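Local coordinates for protein polymerase X (Deinococcus radiodurans, PDB 2W9M) that probably extends DNA from deoxyribonucleoside triphosphates as a family X repair polymerase and also carries a zinc-binding PHP domain, at residues Arg125-Glu129 with Ala168-Glu172; Val188-Leu192 with Ala301-Glu305; Leu200-Gly204 with Arg243-Asp247; Ser400-Ile404 with Val423-Ser429; Val451-His456 with Thr484-Asn489. All blocks are in the same frame, centred on the assembly; numbering follows the deposited sequence.

Contacts 1, 2 and 3 belong to the polymerase part of the chain, contacts 4 and 5 to the zinc-binding PHP part. Contact 3 is nested inside the loop closed by contact 2, their centres about 16 Å apart, with R189 NH1 3.4 Å from D247 O; contact 1 touches contact 3 through A170 O and L200 CD1 at 3.5 Å. Contacts 4 and 5, with centres about 10 Å apart, share one parallel sheet, probably hydrogen-bonded by V425 O and G455 N at 2.7 Å, and both bind the chain E zinc. Contacts 3 and 4 are the most distant pair, centres about 46 Å apart on opposite sides of the chain's centre.

Contact 1 (Arg125-Glu129 with Ala168-Glu172)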
# COMPACT_ATOMS: atom_id res chain seq x y z
N ARG A 125 6.34 12.38 8.06
CA ARG A 125 7.74 12.62 8.35
C ARG A 125 8.36 13.58 7.34
O ARG A 125 9.19 14.42 7.69
CB ARG A 125 8.53 11.32 8.37
CG ARG A 125 10.02 11.54 8.49
CD ARG A 125 10.80 10.36 7.96
NE ARG A 125 11.92 10.82 7.15
CZ ARG A 125 11.91 10.84 5.83
NH1 ARG A 125 10.84 10.41 5.17
NH2 ARG A 125 12.96 11.29 5.16
N GLU A 126 7.96 13.46 6.08
CA GLU A 126 8.43 14.36 5.05
C GLU A 126 7.86 15.77 5.25
O GLU A 126 8.56 16.76 5.05
CB GLU A 126 8.06 13.84 3.66
CG GLU A 126 8.76 12.54 3.30
CD GLU A 126 8.11 11.83 2.13
OE1 GLU A 126 6.92 12.12 1.84
OE2 GLU A 126 8.77 10.98 1.50
N ALA A 127 6.60 15.84 5.64
CA ALA A 127 5.95 17.13 5.88
C ALA A 127 6.66 17.89 6.99
O ALA A 127 6.80 19.10 6.92
CB ALA A 127 4.48 16.94 6.21
N ALA A 128 7.09 17.16 8.01
CA ALA A 128 7.84 17.76 9.10
C ALA A 128 9.19 18.26 8.58
O ALA A 128 9.61 19.38 8.90
CB ALA A 128 8.05 16.74 10.23
N GLU A 129 9.84 17.43 7.78
CA GLU A 129 11.14 17.73 7.20
C GLU A 129 11.13 19.04 6.41
O GLU A 129 12.05 19.85 6.52
CB GLU A 129 11.53 16.59 6.26
CG GLU A 129 13.01 16.33 6.13
CD GLU A 129 13.46 15.21 7.03
OE1 GLU A 129 13.03 15.19 8.21
OE2 GLU A 129 14.23 14.34 6.57
N ALA A 168 12.05 5.96 0.58
CA ALA A 168 12.11 7.41 0.76
C ALA A 168 13.42 7.84 1.41
O ALA A 168 14.07 8.78 0.96
CB ALA A 168 10.92 7.90 1.58
N VAL A 169 13.80 7.15 2.48
CA VAL A 169 15.03 7.48 3.19
C VAL A 169 16.27 7.24 2.32
O VAL A 169 17.18 8.07 2.29
CB VAL A 169 15.15 6.72 4.53
CG1 VAL A 169 16.54 6.90 5.12
CG2 VAL A 169 14.08 7.19 5.50
N ALA A 170 16.30 6.12 1.61
CA ALA A 170 17.41 5.84 0.71
C ALA A 170 17.51 6.89 -0.39
O ALA A 170 18.60 7.35 -0.74
CB ALA A 170 17.30 4.45 0.11
N GLU A 171 16.36 7.29 -0.95
CA GLU A 171 16.33 8.34 -1.96
C GLU A 171 16.83 9.68 -1.42
O GLU A 171 17.56 10.40 -2.11
CB GLU A 171 14.93 8.47 -2.57
CG GLU A 171 14.44 9.92 -2.72
CD GLU A 171 13.27 10.26 -1.79
OE1 GLU A 171 12.17 9.69 -1.97
OE2 GLU A 171 13.44 11.12 -0.90
N GLU A 172 16.46 10.00 -0.19
CA GLU A 172 16.88 11.25 0.45
C GLU A 172 18.38 11.29 0.72
O GLU A 172 19.03 12.30 0.46
CB GLU A 172 16.09 11.48 1.74
CG GLU A 172 16.26 12.87 2.34
CD GLU A 172 15.51 13.04 3.64
OE1 GLU A 172 15.18 14.20 4.00
OE2 GLU A 172 15.24 12.02 4.31
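A168 faces the helix 125-129, its CA 9.0 Å from that of E126, and its CB meets the carboxylate of E126 (OE2 3.8 Å) and lies 4.4 Å from R125 NH1. V169 follows with CG2 over one face of the R125 guanidinium, 4.3 Å from NH2. One turn beyond A168, E172 extends its side chain and its OE2 forms a short salt bridge to R125 NH2 (2.5 Å), in the edge region of the guanidinium. R125 NH2 also pairs with E129 OE2 at 3.6 Å. The like charges of E172 and E129 come close, OE1 to OE2 2.7 Å; E129 OE2 is further bonded to the Y228 hydroxyl, while R125 reaches E229 and E122. With segment axes 13.0 Å apart at 32°, long charged side chains span the gap. This salt-bridge network of R125, E129 and E172 ties helix 121-130, in the helix-hairpin-helix region, to helix 163-176, which packs on the mixed sheet of what is probably the polymerase palm.

Contact 2 (Val188-Leu192 with Ala301-Glu305); sequences VRRGL and AEYRE
Helix 186-190 ends in a Schellman motif at G191 (phi 83°, psi 26°), and L192 leaves in extended conformation. The partner begins with a 3-10 turn at A301-E302 and then runs as loop to E305; the closest backbones are R190 and E302, CA to CA 5.6 Å. Charge pairing centres on R190, chi1 p (58°), whose NE lies 2.7 Å from OE2 of the folded E305 (m, m) in a salt bridge with a weak, bent hydrogen bond; R190 NH2 adds a weak one to E305 OE1 (3.4 Å). Like charges also meet: R189 NH1 is 3.6 Å from R304 NH1; R304 also bonds S251. R189, extended (t, t, t), lays its guanidinium face on A301 CB, 3.7 Å from NE; R190 CB is 3.6 Å from A301 O, L192 CD1 3.7 Å from E305 OE1. VRRG resembles the RRG motif of the nucleotide-binding helix in family X palms. E305 neutralises R190, which also pairs with D187, while E287 outside the contact serves both R189 and R304.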
# COMPACT_ATOMS: atom_id res chain seq x y z
N VAL A 188 15.27 -2.45 -0.59
CA VAL A 188 14.57 -1.37 -1.29
C VAL A 188 14.78 -1.43 -2.80
O VAL A 188 13.86 -1.13 -3.57
CB VAL A 188 14.96 0.03 -0.75
CG1 VAL A 188 14.95 0.04 0.76
CG2 VAL A 188 16.33 0.45 -1.27
N ARG A 189 15.96 -1.85 -3.23
CA ARG A 189 16.28 -1.93 -4.66
C ARG A 189 15.44 -2.97 -5.41
O ARG A 189 15.15 -2.78 -6.60
CB ARG A 189 17.76 -2.23 -4.87
CG ARG A 189 18.10 -2.49 -6.33
CD ARG A 189 19.50 -3.01 -6.51
NE ARG A 189 19.80 -3.22 -7.92
CZ ARG A 189 20.84 -3.91 -8.36
NH1 ARG A 189 21.69 -4.47 -7.51
NH2 ARG A 189 21.04 -4.05 -9.67
N ARG A 190 15.06 -4.05 -4.74
CA ARG A 190 14.29 -5.09 -5.42
C ARG A 190 12.83 -5.16 -4.98
O ARG A 190 12.09 -6.05 -5.40
CB ARG A 190 14.98 -6.45 -5.30
CG ARG A 190 15.22 -6.93 -3.88
CD ARG A 190 16.16 -8.13 -3.88
NE ARG A 190 15.73 -9.13 -2.91
CZ ARG A 190 15.99 -9.06 -1.61
NH1 ARG A 190 16.69 -8.05 -1.13
NH2 ARG A 190 15.55 -10.01 -0.80
N GLY A 191 12.42 -4.21 -4.14
CA GLY A 191 11.02 -3.98 -3.87
C GLY A 191 10.38 -4.87 -2.82
O GLY A 191 9.17 -5.09 -2.84
N LEU A 192 11.18 -5.38 -1.90
CA LEU A 192 10.65 -6.20 -0.82
C LEU A 192 9.52 -5.43 -0.13
O LEU A 192 9.71 -4.31 0.32
CB LEU A 192 11.76 -6.54 0.17
CG LEU A 192 11.76 -7.98 0.68
CD1 LEU A 192 12.00 -8.92 -0.47
CD2 LEU A 192 12.81 -8.17 1.77
N ALA A 301 17.61 -7.39 -11.37
CA ALA A 301 17.37 -7.28 -9.93
C ALA A 301 15.94 -7.66 -9.55
O ALA A 301 15.69 -8.09 -8.42
CB ALA A 301 17.70 -5.88 -9.44
N GLU A 302 15.01 -7.50 -10.48
CA GLU A 302 13.61 -7.85 -10.24
C GLU A 302 13.44 -9.34 -10.00
O GLU A 302 12.49 -9.76 -9.33
CB GLU A 302 12.73 -7.44 -11.42
CG GLU A 302 12.69 -5.95 -11.72
CD GLU A 302 13.58 -5.57 -12.88
OE1 GLU A 302 14.69 -6.14 -13.01
OE2 GLU A 302 13.18 -4.69 -13.67
N TYR A 303 14.36 -10.14 -10.54
CA TYR A 303 14.24 -11.60 -10.50
C TYR A 303 15.22 -12.29 -9.56
O TYR A 303 15.51 -13.48 -9.73
CB TYR A 303 14.40 -12.18 -11.91
CG TYR A 303 13.40 -11.67 -12.92
CD1 TYR A 303 13.76 -11.51 -14.26
CD2 TYR A 303 12.10 -11.36 -12.54
CE1 TYR A 303 12.84 -11.05 -15.19
CE2 TYR A 303 11.18 -10.89 -13.47
CZ TYR A 303 11.56 -10.74 -14.78
OH TYR A 303 10.64 -10.28 -15.70
N ARG A 304 15.72 -11.57 -8.56
CA ARG A 304 16.74 -12.13 -7.67
C ARG A 304 16.20 -12.60 -6.33
O ARG A 304 16.92 -12.60 -5.33
CB ARG A 304 17.87 -11.12 -7.46
CG ARG A 304 18.58 -10.74 -8.74
CD ARG A 304 19.69 -9.73 -8.50
NE ARG A 304 20.22 -9.23 -9.76
CZ ARG A 304 21.18 -8.31 -9.86
NH1 ARG A 304 21.73 -7.80 -8.77
NH2 ARG A 304 21.59 -7.91 -11.06
N GLU A 305 14.94 -13.02 -6.30
CA GLU A 305 14.35 -13.62 -5.11
C GLU A 305 14.45 -15.14 -5.21
O GLU A 305 14.60 -15.68 -6.30
CB GLU A 305 12.87 -13.23 -4.99
CG GLU A 305 12.59 -11.76 -5.14
CD GLU A 305 13.12 -10.93 -3.99
OE1 GLU A 305 13.24 -11.46 -2.87
OE2 GLU A 305 13.42 -9.74 -4.22

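Contact 3 (Leu200-Gly204 with Arg243-Asp247)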
# COMPACT_ATOMS: atom_id res chain seq x y z
N LEU A 200 21.94 1.51 0.61
CA LEU A 200 22.44 2.31 -0.49
C LEU A 200 23.79 1.75 -0.92
O LEU A 200 24.51 1.16 -0.11
CB LEU A 200 22.60 3.77 -0.04
CG LEU A 200 22.09 4.90 -0.92
CD1 LEU A 200 20.69 4.59 -1.41
CD2 LEU A 200 22.11 6.22 -0.16
N THR A 201 24.12 1.91 -2.18
CA THR A 201 25.44 1.51 -2.66
C THR A 201 26.15 2.75 -3.22
O THR A 201 25.50 3.68 -3.70
CB THR A 201 25.34 0.36 -3.67
OG1 THR A 201 26.32 -0.64 -3.36
CG2 THR A 201 25.53 0.86 -5.09
N VAL A 202 27.47 2.76 -3.16
CA VAL A 202 28.23 3.98 -3.40
C VAL A 202 29.68 3.65 -3.78
O VAL A 202 30.25 2.67 -3.28
CB VAL A 202 28.22 4.86 -2.12
CG1 VAL A 202 29.56 5.53 -1.90
CG2 VAL A 202 27.08 5.88 -2.18
N THR A 203 30.28 4.44 -4.67
CA THR A 203 31.71 4.30 -4.95
C THR A 203 32.50 5.39 -4.22
O THR A 203 32.11 6.55 -4.22
CB THR A 203 32.06 4.36 -6.45
OG1 THR A 203 32.19 5.73 -6.86
CG2 THR A 203 31.00 3.68 -7.29
N GLY A 204 33.62 5.00 -3.62
CA GLY A 204 34.40 5.92 -2.82
C GLY A 204 34.82 5.25 -1.53
O GLY A 204 34.68 4.04 -1.39
N ARG A 243 32.92 -1.64 -7.88
CA ARG A 243 31.51 -1.29 -7.72
C ARG A 243 30.56 -2.36 -8.24
O ARG A 243 29.60 -2.73 -7.56
CB ARG A 243 31.19 0.06 -8.38
CG ARG A 243 29.70 0.33 -8.53
CD ARG A 243 28.99 0.41 -7.17
NE ARG A 243 28.96 1.78 -6.69
CZ ARG A 243 27.91 2.58 -6.82
NH1 ARG A 243 26.79 2.16 -7.40
NH2 ARG A 243 27.98 3.82 -6.37
N GLY A 244 30.84 -2.88 -9.43
CA GLY A 244 30.00 -3.91 -10.03
C GLY A 244 29.79 -5.12 -9.13
O GLY A 244 28.70 -5.67 -9.08
N ALA A 245 30.85 -5.53 -8.44
CA ALA A 245 30.80 -6.70 -7.55
C ALA A 245 30.07 -6.36 -6.26
O ALA A 245 29.30 -7.17 -5.74
CB ALA A 245 32.20 -7.21 -7.25
N LEU A 246 30.34 -5.17 -5.74
CA LEU A 246 29.65 -4.67 -4.56
C LEU A 246 28.14 -4.65 -4.80
O LEU A 246 27.36 -5.01 -3.93
CB LEU A 246 30.14 -3.27 -4.22
CG LEU A 246 29.54 -2.61 -2.97
CD1 LEU A 246 30.11 -3.25 -1.72
CD2 LEU A 246 29.80 -1.11 -2.97
N ASP A 247 27.74 -4.24 -6.00
CA ASP A 247 26.33 -4.14 -6.34
C ASP A 247 25.65 -5.50 -6.38
O ASP A 247 24.50 -5.64 -5.96
CB ASP A 247 26.14 -3.41 -7.67
CG ASP A 247 26.46 -1.92 -7.57
OD1 ASP A 247 26.79 -1.47 -6.45
OD2 ASP A 247 26.37 -1.21 -8.59
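Within 200-204, T201 is the first to reach the helix segment. Its OG1 donates a hydrogen bond to D247 OD1 (3.2 Å), and its CG2 is pressed close to D247 OD1 (3.0 Å) and to R243 NH1 (2.9 Å), so the methyl lies tightly against both groups. D247 and R243 are themselves joined by a salt bridge one turn apart on the helix, NH1 to OD2 3.6 Å. L246 closes this end with CD2 3.5 Å from T201 OG1. The strand and the helix run nearly antiparallel, 169° between their directions with segment axes 9.0 Å apart, as expected for a helix laid on a sheet: strand 231-238, parallel to strand 194-203, leads into helix 243-249, which turns back across it, with L246 on A236 and A238. The sheet is probably that of the polymerase palm, as in other family X enzymes. At V202 CB points away from the helix, the side chain touches C237 and L180, and the backbone is what meets the helix: V202 N lies over one face of the R243 guanidinium, V202 CA is 3.0 Å from R243 NH2, and V202 O is 3.8 Å from L246 CD2. T203 comes alongside the start of the helix, its CA 6.2 Å from that of R243. T203 N lies 2.9 Å from R243 NH2, but both are donors; NH2 is bonded instead to S181 O.

Contact 4 (Ser400-Ile404 with Val423-Ser429); sequences SEVDI and VVVSVHS. With ZN (zinc ion), chain E; ZN (zinc ion), chain D.
Two parallel strands, 400-403 and 423-426, pair in register E401 with V424, V402 with V425 and D403 with S426; their axes approach to 4.6 Å and cross at -36°. Backbone bonds run V424 N to S400 O (3.0 Å), V402 N to V424 O (2.7 Å), S426 N to V402 O (3.2 Å) and I404 N to S426 O (2.9 Å). On the V402 and V425 face, V402 CG2 packs on V423 CG1 (3.7 Å). The tip of I404 (m, t) fits between two valines, CD1 4.0 Å from V425 CB and 4.2 Å from V427 CG2. On the other face E401 stands fully extended (t, t) past S426, with OE2 2.9 Å from S426 OG, while D403 OD2 fills in beside H428 CB (3.4 Å). E401 OE2 binds the chain E zinc at 2.1 Å and OE1 the chain D zinc at 2.2 Å; H428 NE2 binds the former at 2.4 Å, its ND1 being bonded to G90 O. H456 completes the chain E site, H332, H334 and D516 the other. These strands belong to a beta-alpha-beta unit (396-403, 414-417, 422-426) of the PHP barrel, whose metals lie at C-terminal strand ends: one carboxylate bridges two zinc ions.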
# COMPACT_ATOMS: atom_id res chain seq x y z
N SER A 400 -17.48 2.11 -7.71
CA SER A 400 -17.73 2.04 -6.28
C SER A 400 -16.97 0.86 -5.71
O SER A 400 -16.81 -0.15 -6.38
CB SER A 400 -19.23 1.89 -6.01
OG SER A 400 -19.48 1.61 -4.65
N GLU A 401 -16.49 0.99 -4.48
CA GLU A 401 -15.92 -0.17 -3.80
C GLU A 401 -17.00 -0.81 -2.94
O GLU A 401 -17.20 -0.43 -1.79
CB GLU A 401 -14.71 0.20 -2.95
CG GLU A 401 -13.99 -1.02 -2.41
CD GLU A 401 -12.80 -0.69 -1.55
OE1 GLU A 401 -12.50 0.52 -1.39
OE2 GLU A 401 -12.16 -1.64 -1.03
N VAL A 402 -17.68 -1.79 -3.52
CA VAL A 402 -18.82 -2.43 -2.88
C VAL A 402 -18.36 -3.45 -1.85
O VAL A 402 -17.59 -4.36 -2.17
CB VAL A 402 -19.72 -3.10 -3.93
CG1 VAL A 402 -20.92 -3.76 -3.28
CG2 VAL A 402 -20.14 -2.09 -4.97
N ASP A 403 -18.83 -3.30 -0.62
CA ASP A 403 -18.47 -4.21 0.46
C ASP A 403 -19.13 -5.56 0.23
O ASP A 403 -20.27 -5.63 -0.23
CB ASP A 403 -18.91 -3.63 1.81
CG ASP A 403 -18.01 -4.06 2.97
OD1 ASP A 403 -17.69 -5.26 3.07
OD2 ASP A 403 -17.64 -3.19 3.79
N ILE A 404 -18.40 -6.63 0.52
CA ILE A 404 -18.93 -7.99 0.43
C ILE A 404 -19.50 -8.39 1.78
O ILE A 404 -18.76 -8.56 2.75
CB ILE A 404 -17.84 -8.99 0.02
CG1 ILE A 404 -17.22 -8.58 -1.32
CG2 ILE A 404 -18.41 -10.39 -0.05
CD1 ILE A 404 -15.97 -9.37 -1.68
N VAL A 423 -17.28 -1.89 -11.16
CA VAL A 423 -17.50 -2.25 -9.77
C VAL A 423 -16.29 -2.96 -9.17
O VAL A 423 -15.82 -3.95 -9.71
CB VAL A 423 -18.70 -3.19 -9.64
CG1 VAL A 423 -18.93 -3.55 -8.18
CG2 VAL A 423 -19.95 -2.56 -10.26
N VAL A 424 -15.81 -2.46 -8.03
CA VAL A 424 -14.79 -3.15 -7.25
C VAL A 424 -15.46 -3.81 -6.06
O VAL A 424 -16.32 -3.20 -5.42
CB VAL A 424 -13.69 -2.18 -6.74
CG1 VAL A 424 -12.66 -2.92 -5.88
CG2 VAL A 424 -13.01 -1.46 -7.89
N VAL A 425 -15.11 -5.06 -5.77
CA VAL A 425 -15.61 -5.73 -4.56
C VAL A 425 -14.48 -5.99 -3.58
O VAL A 425 -13.35 -6.28 -3.97
CB VAL A 425 -16.35 -7.04 -4.88
CG1 VAL A 425 -17.51 -6.77 -5.82
CG2 VAL A 425 -15.40 -8.06 -5.48
N SER A 426 -14.79 -5.89 -2.29
CA SER A 426 -13.76 -5.98 -1.26
C SER A 426 -14.34 -6.40 0.08
O SER A 426 -15.51 -6.16 0.36
CB SER A 426 -13.06 -4.63 -1.09
OG SER A 426 -12.40 -4.25 -2.29
N VAL A 427 -13.50 -7.02 0.90
CA VAL A 427 -13.85 -7.35 2.28
C VAL A 427 -13.36 -6.24 3.21
O VAL A 427 -12.20 -5.83 3.14
CB VAL A 427 -13.22 -8.68 2.72
CG1 VAL A 427 -13.67 -9.03 4.13
CG2 VAL A 427 -13.60 -9.79 1.76
N HIS A 428 -14.25 -5.76 4.07
CA HIS A 428 -13.90 -4.74 5.06
C HIS A 428 -14.54 -5.06 6.42
O HIS A 428 -14.58 -4.22 7.32
CB HIS A 428 -14.36 -3.36 4.59
CG HIS A 428 -13.47 -2.74 3.56
ND1 HIS A 428 -12.17 -2.35 3.84
CD2 HIS A 428 -13.69 -2.41 2.27
CE1 HIS A 428 -11.63 -1.83 2.75
NE2 HIS A 428 -12.53 -1.86 1.78
N SER A 429 -15.02 -6.29 6.55
CA SER A 429 -15.69 -6.75 7.76
C SER A 429 -15.55 -8.26 7.88
O SER A 429 -15.28 -8.94 6.89
CB SER A 429 -17.17 -6.38 7.70
OG SER A 429 -17.83 -7.10 6.67
ZN ZN E . -10.64 -1.22 0.38
ZN ZN D . -10.39 1.20 -1.33

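Contact 5 (Val451-His456 with Thr484-Asn489). With ZN (zinc ion), chain E.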
# COMPACT_ATOMS: atom_id res chain seq x y z
N VAL A 451 -19.52 -7.60 -11.27
CA VAL A 451 -18.23 -7.32 -10.66
C VAL A 451 -17.12 -7.26 -11.70
O VAL A 451 -17.04 -8.12 -12.57
CB VAL A 451 -17.86 -8.41 -9.64
CG1 VAL A 451 -16.45 -8.20 -9.12
CG2 VAL A 451 -18.86 -8.40 -8.49
N THR A 452 -16.26 -6.25 -11.62
CA THR A 452 -15.15 -6.16 -12.55
C THR A 452 -13.77 -6.41 -11.92
O THR A 452 -12.92 -7.05 -12.53
CB THR A 452 -15.17 -4.85 -13.37
OG1 THR A 452 -13.83 -4.35 -13.51
CG2 THR A 452 -16.00 -3.82 -12.68
N VAL A 453 -13.57 -5.92 -10.70
CA VAL A 453 -12.29 -6.10 -10.01
C VAL A 453 -12.46 -6.58 -8.57
O VAL A 453 -13.34 -6.11 -7.85
CB VAL A 453 -11.48 -4.79 -9.98
CG1 VAL A 453 -10.08 -5.03 -9.42
CG2 VAL A 453 -11.39 -4.18 -11.36
N LEU A 454 -11.61 -7.52 -8.16
CA LEU A 454 -11.51 -7.92 -6.76
C LEU A 454 -10.45 -7.08 -6.03
O LEU A 454 -9.26 -7.17 -6.34
CB LEU A 454 -11.15 -9.41 -6.65
CG LEU A 454 -10.73 -9.88 -5.26
CD1 LEU A 454 -11.87 -9.73 -4.25
CD2 LEU A 454 -10.23 -11.31 -5.29
N GLY A 455 -10.88 -6.28 -5.06
CA GLY A 455 -9.96 -5.44 -4.30
C GLY A 455 -9.11 -6.21 -3.30
O GLY A 455 -9.56 -7.23 -2.78
N HIS A 456 -7.90 -5.72 -3.03
CA HIS A 456 -6.94 -6.35 -2.10
C HIS A 456 -7.37 -7.71 -1.56
O HIS A 456 -7.81 -7.83 -0.42
CB HIS A 456 -6.63 -5.40 -0.94
CG HIS A 456 -7.83 -4.71 -0.39
ND1 HIS A 456 -8.74 -5.34 0.43
CD2 HIS A 456 -8.29 -3.44 -0.55
CE1 HIS A 456 -9.70 -4.49 0.76
NE2 HIS A 456 -9.45 -3.33 0.18
N THR A 484 -13.16 -12.04 -13.92
CA THR A 484 -12.98 -10.87 -13.07
C THR A 484 -11.51 -10.61 -12.78
O THR A 484 -10.76 -11.52 -12.42
CB THR A 484 -13.81 -10.98 -11.76
OG1 THR A 484 -13.03 -10.49 -10.66
CG2 THR A 484 -14.20 -12.40 -11.50
N VAL A 485 -11.08 -9.36 -12.98
CA VAL A 485 -9.68 -9.00 -12.80
C VAL A 485 -9.33 -8.82 -11.33
O VAL A 485 -10.13 -8.31 -10.56
CB VAL A 485 -9.28 -7.76 -13.64
CG1 VAL A 485 -10.49 -7.17 -14.33
CG2 VAL A 485 -8.56 -6.73 -12.80
N VAL A 486 -8.14 -9.28 -10.95
CA VAL A 486 -7.72 -9.25 -9.56
C VAL A 486 -6.75 -8.09 -9.32
O VAL A 486 -5.86 -7.83 -10.13
CB VAL A 486 -7.12 -10.60 -9.11
CG1 VAL A 486 -6.27 -11.19 -10.20
CG2 VAL A 486 -6.31 -10.44 -7.83
N GLU A 487 -6.94 -7.39 -8.21
CA GLU A 487 -6.19 -6.17 -7.95
C GLU A 487 -4.85 -6.44 -7.29
O GLU A 487 -4.73 -7.29 -6.40
CB GLU A 487 -7.03 -5.23 -7.08
CG GLU A 487 -6.26 -4.07 -6.45
CD GLU A 487 -7.18 -3.08 -5.73
OE1 GLU A 487 -7.85 -2.29 -6.42
OE2 GLU A 487 -7.23 -3.11 -4.47
N ILE A 488 -3.83 -5.73 -7.74
CA ILE A 488 -2.57 -5.64 -7.02
C ILE A 488 -2.55 -4.26 -6.39
O ILE A 488 -2.20 -3.27 -7.04
CB ILE A 488 -1.36 -5.82 -7.95
CG1 ILE A 488 -1.35 -7.23 -8.54
CG2 ILE A 488 -0.07 -5.55 -7.20
CD1 ILE A 488 -0.25 -7.45 -9.56
N ASN A 489 -2.95 -4.19 -5.13
CA ASN A 489 -3.11 -2.92 -4.45
C ASN A 489 -1.76 -2.27 -4.19
O ASN A 489 -0.93 -2.81 -3.46
CB ASN A 489 -3.90 -3.11 -3.15
CG ASN A 489 -4.46 -1.81 -2.60
OD1 ASN A 489 -3.71 -0.92 -2.20
ND2 ASN A 489 -5.78 -1.70 -2.58
ZN ZN E . -10.64 -1.22 0.38
O HOH W 1 -6.80 -8.20 -5.07
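H456 NE2 binds the chain E zinc at 2.4 Å, completing a site with E401 and H428. The backbone at this residue is held by E487: H456 N donates a nearly straight hydrogen bond to E487 OE2 (3.1 Å), which also accepts one from N489 ND2 (2.8 Å). E487 OE1 is bonded to N514 and H332, and N489 ND2 to D516, so this second shell reaches residues that bind another zinc. Parallel pairing follows behind it, V485 N to T452 O (3.0 Å), L454 N to V485 O (2.9 Å) and E487 N to L454 O (3.0 Å), with water 1 donating to L454 O (3.0 Å) and E487 O (2.6 Å). Packing is apolar: V453 CG2 rests 4.1 Å from V485 CG2, and V453 CG1 lies 3.8 Å from E487 CB. Strands 453-454 and 485-489, joined through helix 472-482, are neighbours inside the seven-stranded PHP sheet, flanked by strand 422-426 next to 453-454 and strand 511-514 next to 485-489, while helix 435-446 packs on L454 and T484.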